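Local structure of UV damage endonuclease (Sulfolobus acidocaldarius, 3TC3) at residues Tyr26-Ser32 with Lys292-Ala296; Glu48-Leu52 with Val94-Leu100; His102-Asp106 with Leu149-Met153. The protein probably acts as a metal-dependent endonuclease that cuts DNA beside damaged bases so that the lesion can be removed by excision repair. All coordinates share one frame; numbering follows the deposited sequence. Where two conformers were deposited one is given.

Contact 1: Tyr26-Ser32 with Lys292-Ala296; sequences YVSTNYS and KEISA
The ring of Tyr26 lies against the first turn of helix 293-305, with the backbone N and CA of Glu293 over one face. Glu293 CB completes this cover as a CH-pi contact, 3.9 Å from the Tyr26 ring centroid and 17° off its normal. Ala296 CB adds an apolar touch on Tyr26 CD1, while the carbonyl O of Thr29 sits in plane at the ring's edge. A second flat pair follows: the amide of Asn30 and the carboxylate of Glu293 stack with their planes 16° apart, Asn30 OD1 lying 3.2 Å from Glu293 CD. The amide is turned by its own bonds, Asn30 ND2 donating to Tyr26 OH, which also bonds Asn69, and Asn30 OD1 accepting from the backbone N of Leu33.

Three donors grip the carboxylate. Tyr31 N reaches Glu293 OE1 at 2.9 Å from above the plane, and Ser32 N comes to Glu293 OE2 likewise from above. Ser32 OG uses the anti lone pair of Glu293 OE2, at 2.6 Å. Glu293 is folded back to meet them, its CG wedged between N and the carbonyl carbon (chi1 71°) and its chain bent again at chi2.

Lys292, the N-cap residue, reaches instead along the strand end toward Val27. Its CD and CE pass the Tyr31 ring, CE coming to 3.4 Å from Tyr31 OH, before a bend at chi4 brings Lys292 NZ 2.8 Å from Val27 O, above the carbonyl plane.

The end of strand 22-27, the loop after it and the start of the last helix thus meet where the first and eighth strands close a TIM barrel, at the end carrying the metal site: the side chain of Val27 is about 5 Å from that of the manganese ligand Glu288.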
loop_
_atom_site.group_PDB
_atom_site.type_symbol
_atom_site.label_atom_id
_atom_site.label_comp_id
_atom_site.label_asym_id
_atom_site.label_seq_id
_atom_site.Cartn_x
_atom_site.Cartn_y
_atom_site.Cartn_z
ATOM N N TYR A 26 3.116 -8.439 3.938
ATOM C CA TYR A 26 2.429 -7.828 5.115
ATOM C C TYR A 26 2.842 -6.365 5.192
ATOM O O TYR A 26 3.690 -5.898 4.409
ATOM C CB TYR A 26 2.601 -8.611 6.388
ATOM C CG TYR A 26 4.021 -8.715 6.827
ATOM C CD1 TYR A 26 4.931 -9.655 6.212
ATOM C CD2 TYR A 26 4.529 -7.861 7.866
ATOM C CE1 TYR A 26 6.284 -9.740 6.612
ATOM C CE2 TYR A 26 5.881 -7.947 8.230
ATOM C CZ TYR A 26 6.734 -8.857 7.580
ATOM O OH TYR A 26 8.058 -8.904 8.042
ATOM N N VAL A 27 2.312 -5.668 6.207
ATOM C CA VAL A 27 2.326 -4.168 6.158
ATOM C C VAL A 27 3.196 -3.586 7.277
ATOM O O VAL A 27 2.998 -3.884 8.472
ATOM C CB VAL A 27 0.890 -3.687 6.376
ATOM C CG1 VAL A 27 0.812 -2.116 6.562
ATOM C CG2 VAL A 27 0.005 -4.175 5.182
ATOM N N SER A 28 4.122 -2.694 6.905
ATOM C CA SER A 28 4.794 -1.648 7.774
ATOM C C SER A 28 5.879 -2.114 8.722
ATOM O O SER A 28 6.928 -1.492 8.766
ATOM C CB SER A 28 3.755 -0.788 8.511
ATOM O OG SER A 28 3.208 0.106 7.546
ATOM N N THR A 29 5.611 -3.159 9.495
ATOM C CA THR A 29 6.621 -3.548 10.526
ATOM C C THR A 29 6.338 -4.981 10.921
ATOM O O THR A 29 5.362 -5.598 10.454
ATOM C CB THR A 29 6.637 -2.580 11.720
ATOM O OG1 THR A 29 7.846 -2.750 12.460
ATOM C CG2 THR A 29 5.401 -2.734 12.595
ATOM N N ASN A 30 7.306 -5.556 11.636
ATOM C CA ASN A 30 7.267 -6.977 11.985
ATOM C C ASN A 30 7.393 -6.986 13.502
ATOM O O ASN A 30 8.374 -6.533 14.093
ATOM C CB ASN A 30 8.444 -7.678 11.275
ATOM C CG ASN A 30 8.536 -9.158 11.588
ATOM O OD1 ASN A 30 8.446 -9.506 12.785
ATOM N ND2 ASN A 30 8.774 -10.027 10.591
ATOM N N TYR A 31 6.400 -7.528 14.188
ATOM C CA TYR A 31 6.387 -7.424 15.661
ATOM C C TYR A 31 7.311 -8.466 16.279
ATOM O O TYR A 31 7.949 -8.197 17.289
ATOM C CB TYR A 31 4.964 -7.691 16.168
ATOM C CG TYR A 31 3.946 -6.634 15.872
ATOM C CD1 TYR A 31 4.202 -5.247 16.172
ATOM C CD2 TYR A 31 2.681 -6.986 15.312
ATOM C CE1 TYR A 31 3.243 -4.284 15.838
ATOM C CE2 TYR A 31 1.739 -6.016 15.019
ATOM C CZ TYR A 31 2.023 -4.683 15.306
ATOM O OH TYR A 31 1.059 -3.715 15.066
ATOM N N SER A 32 7.469 -9.594 15.610
ATOM C CA SER A 32 8.253 -10.795 16.136
ATOM C C SER A 32 9.715 -10.442 16.116
ATOM O O SER A 32 10.442 -10.732 17.099
ATOM C CB SER A 32 7.983 -12.002 15.256
ATOM O OG SER A 32 6.641 -12.353 15.450
ATOM N N LYS A 292 0.041 -9.243 11.241
ATOM C CA LYS A 292 1.222 -8.916 10.351
ATOM C C LYS A 292 1.990 -10.180 9.977
ATOM O O LYS A 292 1.416 -11.072 9.312
ATOM C CB LYS A 292 2.118 -7.814 10.936
ATOM C CG LYS A 292 1.299 -6.523 11.031
ATOM C CD LYS A 292 2.170 -5.328 11.495
ATOM C CE LYS A 292 1.412 -4.031 11.671
ATOM N NZ LYS A 292 0.879 -3.579 10.314
ATOM N N GLU A 293 3.264 -10.252 10.323
ATOM C CA GLU A 293 4.103 -11.367 9.817
ATOM C C GLU A 293 3.587 -12.765 10.273
ATOM O O GLU A 293 3.865 -13.728 9.596
ATOM C CB GLU A 293 5.606 -11.234 10.247
ATOM C CG GLU A 293 5.825 -11.492 11.757
ATOM C CD GLU A 293 5.320 -10.385 12.717
ATOM O OE1 GLU A 293 4.916 -9.236 12.329
ATOM O OE2 GLU A 293 5.377 -10.652 13.942
ATOM N N ILE A 294 2.861 -12.825 11.396
ATOM C CA ILE A 294 2.371 -14.135 11.885
ATOM C C ILE A 294 1.322 -14.688 10.850
ATOM O O ILE A 294 1.377 -15.869 10.460
ATOM C CB ILE A 294 1.800 -13.983 13.274
ATOM C CG1 ILE A 294 2.898 -13.529 14.299
ATOM C CG2 ILE A 294 1.034 -15.354 13.694
ATOM C CD1 ILE A 294 3.688 -14.564 14.951
ATOM N N SER A 295 0.428 -13.822 10.325
ATOM C CA SER A 295 -0.417 -14.231 9.264
ATOM C C SER A 295 0.339 -14.482 7.966
ATOM O O SER A 295 -0.086 -15.365 7.196
ATOM C CB SER A 295 -1.581 -13.232 9.016
ATOM O OG SER A 295 -2.593 -13.473 9.981
ATOM N N ALA A 296 1.411 -13.716 7.677
ATOM C CA ALA A 296 2.158 -13.960 6.460
ATOM C C ALA A 296 2.792 -15.347 6.506
ATOM O O ALA A 296 2.791 -16.041 5.474
ATOM C CB ALA A 296 3.234 -12.917 6.302
#

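Contact 2: Glu48-Leu52 with Val94-Leu100; sequences EERVL and VNWKDKL
Two neighbouring elements of the barrel's outer helical layer meet where Glu48, Val51 and Leu52, in the opening turn of helix 48-71, face Val94, Lys99 and Leu100 of the short helix 96-99 and its flanks. Val94 is the central apolar piece, and its two methyl groups divide the work. Its CG2 meets Val51 CG1 tip to tip at 4.0 Å. Its CG1, anti to the backbone N (chi1 179°), lies instead beside Leu52, where the two side chains slide past each other in opposite directions and Leu52 CD2 comes to 3.9 Å from Val94 CG1. The same Leu52 CD2 also touches Leu100 CD2, so one methyl bridges both ends of the partner segment. Its sister Leu52 CD1 packs on the aliphatic part of Lys99, 3.8 Å from Lys99 CD, the two chains crossing at about a right angle.

In a (beta/alpha)8 barrel each strand is followed by a helix on the outside; here helix 48-71 is the first of these, and helix 96-99 lies in the connection between the second and third strands. Asn95 caps the shorter helix: its OD1 accepts a weak bond from Asp98 N at 3.4 Å, and its ND2 donates to Asp98 OD2 at 2.8 Å, meeting the carboxylate from above its plane. Asn95 also centres an inverse gamma turn, which swings the chain from Val94 into the helix.

Toward solvent the contact becomes polar but loose. Glu48 stretches out across Lys99, its OE2 lying 3.6 Å from Lys99 CE. The charged ends stop short of a salt bridge, Glu48 OE2 being 4.3 Å from Lys99 NZ, although the opposite charges probably still attract. Glu48 OE1, the other oxygen, rests against Val94 CG1.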
loop_
_atom_site.group_PDB
_atom_site.type_symbol
_atom_site.label_atom_id
_atom_site.label_comp_id
_atom_site.label_asym_id
_atom_site.label_seq_id
_atom_site.Cartn_x
_atom_site.Cartn_y
_atom_site.Cartn_z
ATOM N N GLU A 48 16.104 18.439 12.571
ATOM C CA GLU A 48 16.939 17.635 11.762
ATOM C C GLU A 48 17.553 16.421 12.430
ATOM O O GLU A 48 17.450 15.291 11.921
ATOM C CB GLU A 48 17.935 18.480 10.975
ATOM C CG GLU A 48 18.965 17.611 10.326
ATOM C CD GLU A 48 19.705 18.251 9.209
ATOM O OE1 GLU A 48 19.086 18.535 8.142
ATOM O OE2 GLU A 48 20.915 18.463 9.418
ATOM N N GLU A 49 18.267 16.618 13.542
ATOM C CA GLU A 49 18.814 15.507 14.243
ATOM C C GLU A 49 17.817 14.426 14.536
ATOM O O GLU A 49 18.140 13.295 14.311
ATOM C CB GLU A 49 19.423 15.952 15.573
ATOM C CG GLU A 49 20.528 15.077 16.013
ATOM C CD GLU A 49 21.373 15.781 17.076
ATOM O OE1 GLU A 49 21.785 16.953 16.843
ATOM O OE2 GLU A 49 21.578 15.164 18.142
ATOM N N ARG A 50 16.654 14.752 15.120
ATOM C CA ARG A 50 15.648 13.716 15.450
ATOM C C ARG A 50 15.093 13.010 14.185
ATOM O O ARG A 50 14.885 11.757 14.200
ATOM C CB ARG A 50 14.506 14.321 16.228
ATOM C CG ARG A 50 13.446 13.377 16.700
ATOM C CD ARG A 50 13.274 13.370 18.191
ATOM N NE ARG A 50 11.902 12.984 18.513
ATOM C CZ ARG A 50 11.544 11.769 18.922
ATOM N NH1 ARG A 50 12.459 10.829 19.095
ATOM N NH2 ARG A 50 10.277 11.498 19.170
ATOM N N VAL A 51 14.840 13.773 13.127
ATOM C CA VAL A 51 14.376 13.127 11.888
ATOM C C VAL A 51 15.419 12.146 11.389
ATOM O O VAL A 51 15.062 11.047 11.018
ATOM C CB VAL A 51 14.055 14.170 10.798
ATOM C CG1 VAL A 51 13.934 13.524 9.371
ATOM C CG2 VAL A 51 12.784 14.914 11.185
ATOM N N LEU A 52 16.696 12.512 11.366
ATOM C CA LEU A 52 17.739 11.612 10.871
ATOM C C LEU A 52 17.881 10.394 11.777
ATOM O O LEU A 52 18.042 9.298 11.282
ATOM C CB LEU A 52 19.091 12.366 10.695
ATOM C CG LEU A 52 18.930 13.424 9.601
ATOM C CD1 LEU A 52 20.043 14.543 9.716
ATOM C CD2 LEU A 52 18.833 12.813 8.193
ATOM N N VAL A 94 14.524 18.688 5.796
ATOM C CA VAL A 94 15.694 17.876 6.043
ATOM C C VAL A 94 16.142 17.232 4.722
ATOM O O VAL A 94 15.334 16.664 3.988
ATOM C CB VAL A 94 15.367 16.785 7.060
ATOM C CG1 VAL A 94 16.583 15.852 7.343
ATOM C CG2 VAL A 94 14.832 17.346 8.380
ATOM N N ASN A 95 17.441 17.296 4.422
ATOM C CA ASN A 95 17.895 16.661 3.189
ATOM C C ASN A 95 18.220 15.182 3.422
ATOM O O ASN A 95 19.377 14.754 3.450
ATOM C CB ASN A 95 19.136 17.389 2.630
ATOM C CG ASN A 95 19.539 16.902 1.259
ATOM O OD1 ASN A 95 18.832 16.144 0.591
ATOM N ND2 ASN A 95 20.684 17.425 0.781
ATOM N N TRP A 96 17.163 14.408 3.627
ATOM C CA TRP A 96 17.353 12.977 3.927
ATOM C C TRP A 96 17.780 12.222 2.695
ATOM O O TRP A 96 18.423 11.145 2.831
ATOM C CB TRP A 96 16.077 12.376 4.555
ATOM C CG TRP A 96 14.820 12.614 3.770
ATOM C CD1 TRP A 96 13.946 13.693 3.863
ATOM C CD2 TRP A 96 14.296 11.775 2.714
ATOM N NE1 TRP A 96 12.902 13.550 2.982
ATOM C CE2 TRP A 96 13.094 12.415 2.232
ATOM C CE3 TRP A 96 14.680 10.539 2.172
ATOM C CZ2 TRP A 96 12.304 11.831 1.213
ATOM C CZ3 TRP A 96 13.942 9.997 1.141
ATOM C CH2 TRP A 96 12.784 10.617 0.670
ATOM N N LYS A 97 17.439 12.710 1.508
ATOM C CA LYS A 97 17.767 11.961 0.256
ATOM C C LYS A 97 19.268 11.875 0.112
ATOM O O LYS A 97 19.802 10.808 -0.231
ATOM C CB LYS A 97 17.240 12.631 -0.979
ATOM C CG LYS A 97 15.772 12.693 -1.065
ATOM C CD LYS A 97 15.369 13.794 -2.050
ATOM C CE LYS A 97 13.860 13.978 -2.127
ATOM N NZ LYS A 97 13.453 14.902 -3.279
ATOM N N ASP A 98 19.965 12.978 0.403
ATOM C CA ASP A 98 21.427 12.918 0.464
ATOM C C ASP A 98 22.008 12.302 1.671
ATOM O O ASP A 98 22.902 11.434 1.575
ATOM C CB ASP A 98 22.017 14.339 0.353
ATOM C CG ASP A 98 21.899 14.894 -1.037
ATOM O OD1 ASP A 98 21.492 14.138 -1.947
ATOM O OD2 ASP A 98 22.193 16.093 -1.223
ATOM N N LYS A 99 21.556 12.718 2.845
ATOM C CA LYS A 99 22.180 12.268 4.065
ATOM C C LYS A 99 22.092 10.752 4.312
ATOM O O LYS A 99 22.981 10.146 4.912
ATOM C CB LYS A 99 21.698 13.072 5.285
ATOM C CG LYS A 99 22.140 14.581 5.211
ATOM C CD LYS A 99 21.572 15.417 6.382
ATOM C CE LYS A 99 22.381 16.725 6.644
ATOM N NZ LYS A 99 22.373 17.668 5.478
ATOM N N LEU A 100 20.975 10.147 3.871
ATOM C CA LEU A 100 20.738 8.713 4.015
ATOM C C LEU A 100 20.853 7.932 2.683
ATOM O O LEU A 100 20.348 6.795 2.610
ATOM C CB LEU A 100 19.334 8.470 4.613
ATOM C CG LEU A 100 19.054 9.254 5.884
ATOM C CD1 LEU A 100 17.596 9.148 6.227
ATOM C CD2 LEU A 100 19.983 9.019 7.069
#

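Contact 3: His102-Asp106 with Leu149-Met153; sequences HILGD and LLDSM
Apolar packing between the helices is gathered round Leu104, whose two methyls press on a single turn of helix 133-153. Leu104 CD2 meets Leu149 CD1 at 3.8 Å, the two leucines crossing at about a right angle, and touches the end of the extended Met153 chain, with Met153 CE 3.9 Å from Leu104 CD2. Both branches also reach Ser152 OG, Leu104 CD1 the nearer at 3.4 Å.

That hydroxyl is spent within its own helix. Its torsion sets OG between the backbone N and carbonyl carbon (chi1 78°), turned back along the helix to donate to Leu149 O at 2.7 Å; Leu149 O accepts from Met153 N as well. A polar atom facing a leucine is thereby satisfied without a partner across the contact.

Backbone meets backbone through a weaker CA-H...O contact, Met153 CA lying 3.4 Å from Leu104 O. The approach is close enough that the CA atoms of Gly105 and Met153 stand 4.8 Å apart.

An alanine in place of Leu104 would remove both methyls and is likely to open a gap between Leu149, Ser152 and Met153, leaving the Met153 methyl less firmly held.

Leu59 of helix 48-71 also touches Leu104 and Met153, and Trp96 packs on Leu104, Leu149 and Ser152. With segment axes 79° apart and 8.5 Å at closest approach, the C-terminal part of helix 133-153 meets the start of helix 101-113 nearly at right angles, in the outer helical layer of the TIM barrel, where neighbouring helices more often run roughly parallel.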
loop_
_atom_site.group_PDB
_atom_site.type_symbol
_atom_site.label_atom_id
_atom_site.label_comp_id
_atom_site.label_asym_id
_atom_site.label_seq_id
_atom_site.Cartn_x
_atom_site.Cartn_y
_atom_site.Cartn_z
ATOM N N HIS A 102 23.103 6.302 1.278
ATOM C CA HIS A 102 23.761 5.009 1.503
ATOM C C HIS A 102 22.810 3.867 1.786
ATOM O O HIS A 102 22.699 2.867 1.044
ATOM C CB HIS A 102 24.716 5.181 2.688
ATOM C CG HIS A 102 24.263 6.256 3.673
ATOM N ND1 HIS A 102 23.393 6.006 4.681
ATOM C CD2 HIS A 102 24.604 7.605 3.773
ATOM C CE1 HIS A 102 23.202 7.125 5.388
ATOM N NE2 HIS A 102 23.942 8.103 4.836
ATOM N N ILE A 103 22.127 4.003 2.930
ATOM C CA ILE A 103 21.201 2.995 3.429
ATOM C C ILE A 103 20.022 2.874 2.452
ATOM O O ILE A 103 19.556 1.766 2.227
ATOM C CB ILE A 103 20.691 3.301 4.883
ATOM C CG1 ILE A 103 21.894 3.632 5.828
ATOM C CG2 ILE A 103 19.837 2.108 5.447
ATOM C CD1 ILE A 103 21.601 4.640 6.989
ATOM N N LEU A 104 19.547 4.019 1.903
ATOM C CA LEU A 104 18.435 3.973 0.908
ATOM C C LEU A 104 18.784 3.166 -0.354
ATOM O O LEU A 104 17.995 2.286 -0.781
ATOM C CB LEU A 104 17.927 5.383 0.599
ATOM C CG LEU A 104 17.303 6.119 1.781
ATOM C CD1 LEU A 104 17.162 7.662 1.566
ATOM C CD2 LEU A 104 15.823 5.450 1.982
ATOM N N GLY A 105 19.952 3.427 -0.932
ATOM C CA GLY A 105 20.432 2.651 -2.059
ATOM C C GLY A 105 20.613 1.170 -1.719
ATOM O O GLY A 105 20.301 0.309 -2.535
ATOM N N ASP A 106 21.093 0.865 -0.512
ATOM C CA ASP A 106 21.378 -0.503 -0.068
ATOM C C ASP A 106 20.068 -1.316 0.007
ATOM O O ASP A 106 20.016 -2.462 -0.491
ATOM C CB ASP A 106 22.077 -0.489 1.291
ATOM C CG ASP A 106 22.188 -1.869 1.915
ATOM O OD1 ASP A 106 22.997 -2.692 1.439
ATOM O OD2 ASP A 106 21.498 -2.182 2.917
ATOM N N LEU A 149 10.693 8.794 -1.755
ATOM C CA LEU A 149 11.295 7.693 -0.966
ATOM C C LEU A 149 11.638 6.518 -1.896
ATOM O O LEU A 149 12.776 5.980 -1.891
ATOM C CB LEU A 149 10.373 7.273 0.187
ATOM C CG LEU A 149 10.913 6.151 1.062
ATOM C CD1 LEU A 149 12.181 6.672 1.823
ATOM C CD2 LEU A 149 9.865 5.646 1.995
ATOM N N LEU A 150 10.694 6.121 -2.715
ATOM C CA LEU A 150 10.870 5.037 -3.693
ATOM C C LEU A 150 11.985 5.411 -4.705
ATOM O O LEU A 150 12.855 4.539 -5.015
ATOM C CB LEU A 150 9.532 4.766 -4.373
ATOM C CG LEU A 150 8.490 4.237 -3.300
ATOM C CD1 LEU A 150 7.122 4.139 -4.009
ATOM C CD2 LEU A 150 8.848 2.874 -2.766
ATOM N N ASP A 151 12.005 6.688 -5.160
ATOM C CA ASP A 151 13.081 7.102 -6.058
ATOM C C ASP A 151 14.425 6.981 -5.380
ATOM O O ASP A 151 15.423 6.620 -6.023
ATOM C CB ASP A 151 12.872 8.544 -6.427
ATOM C CG ASP A 151 11.866 8.793 -7.507
ATOM O OD1 ASP A 151 11.411 7.877 -8.199
ATOM O OD2 ASP A 151 11.567 9.997 -7.695
ATOM N N SER A 152 14.540 7.315 -4.112
ATOM C CA SER A 152 15.822 7.315 -3.410
ATOM C C SER A 152 16.339 5.918 -3.241
ATOM O O SER A 152 17.577 5.730 -3.125
ATOM C CB SER A 152 15.677 8.004 -2.042
ATOM O OG SER A 152 15.050 7.162 -1.053
ATOM N N MET A 153 15.442 4.927 -3.217
ATOM C CA MET A 153 15.838 3.511 -3.163
ATOM C C MET A 153 16.181 2.971 -4.556
ATOM O O MET A 153 16.752 1.881 -4.651
ATOM C CB MET A 153 14.716 2.652 -2.562
ATOM C CG MET A 153 14.480 3.079 -1.146
ATOM S SD MET A 153 13.109 2.155 -0.399
ATOM C CE MET A 153 13.203 2.680 1.293
#

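All three contacts belong to one TIM barrel. Contact 1 joins the first strand to the last helix, so contacts 2 and 3 are nested in the chain loop it closes, and follow each other in series. Their centres lie about 27 and 22 Å from that of contact 1, in the helical shell away from the annotated sites, whereas contact 1 borders the metal-bearing end of the strands. Contacts 2 and 3 are about 13 Å apart between centres and touch, Trp96 CH2 lying 3.7 Å from Leu149 CA. Helix 48-71, which follows strand 22-27, supplies one side of contact 2 and further along touches contacts 3 and 1, joining the barrel closure to the outer layer.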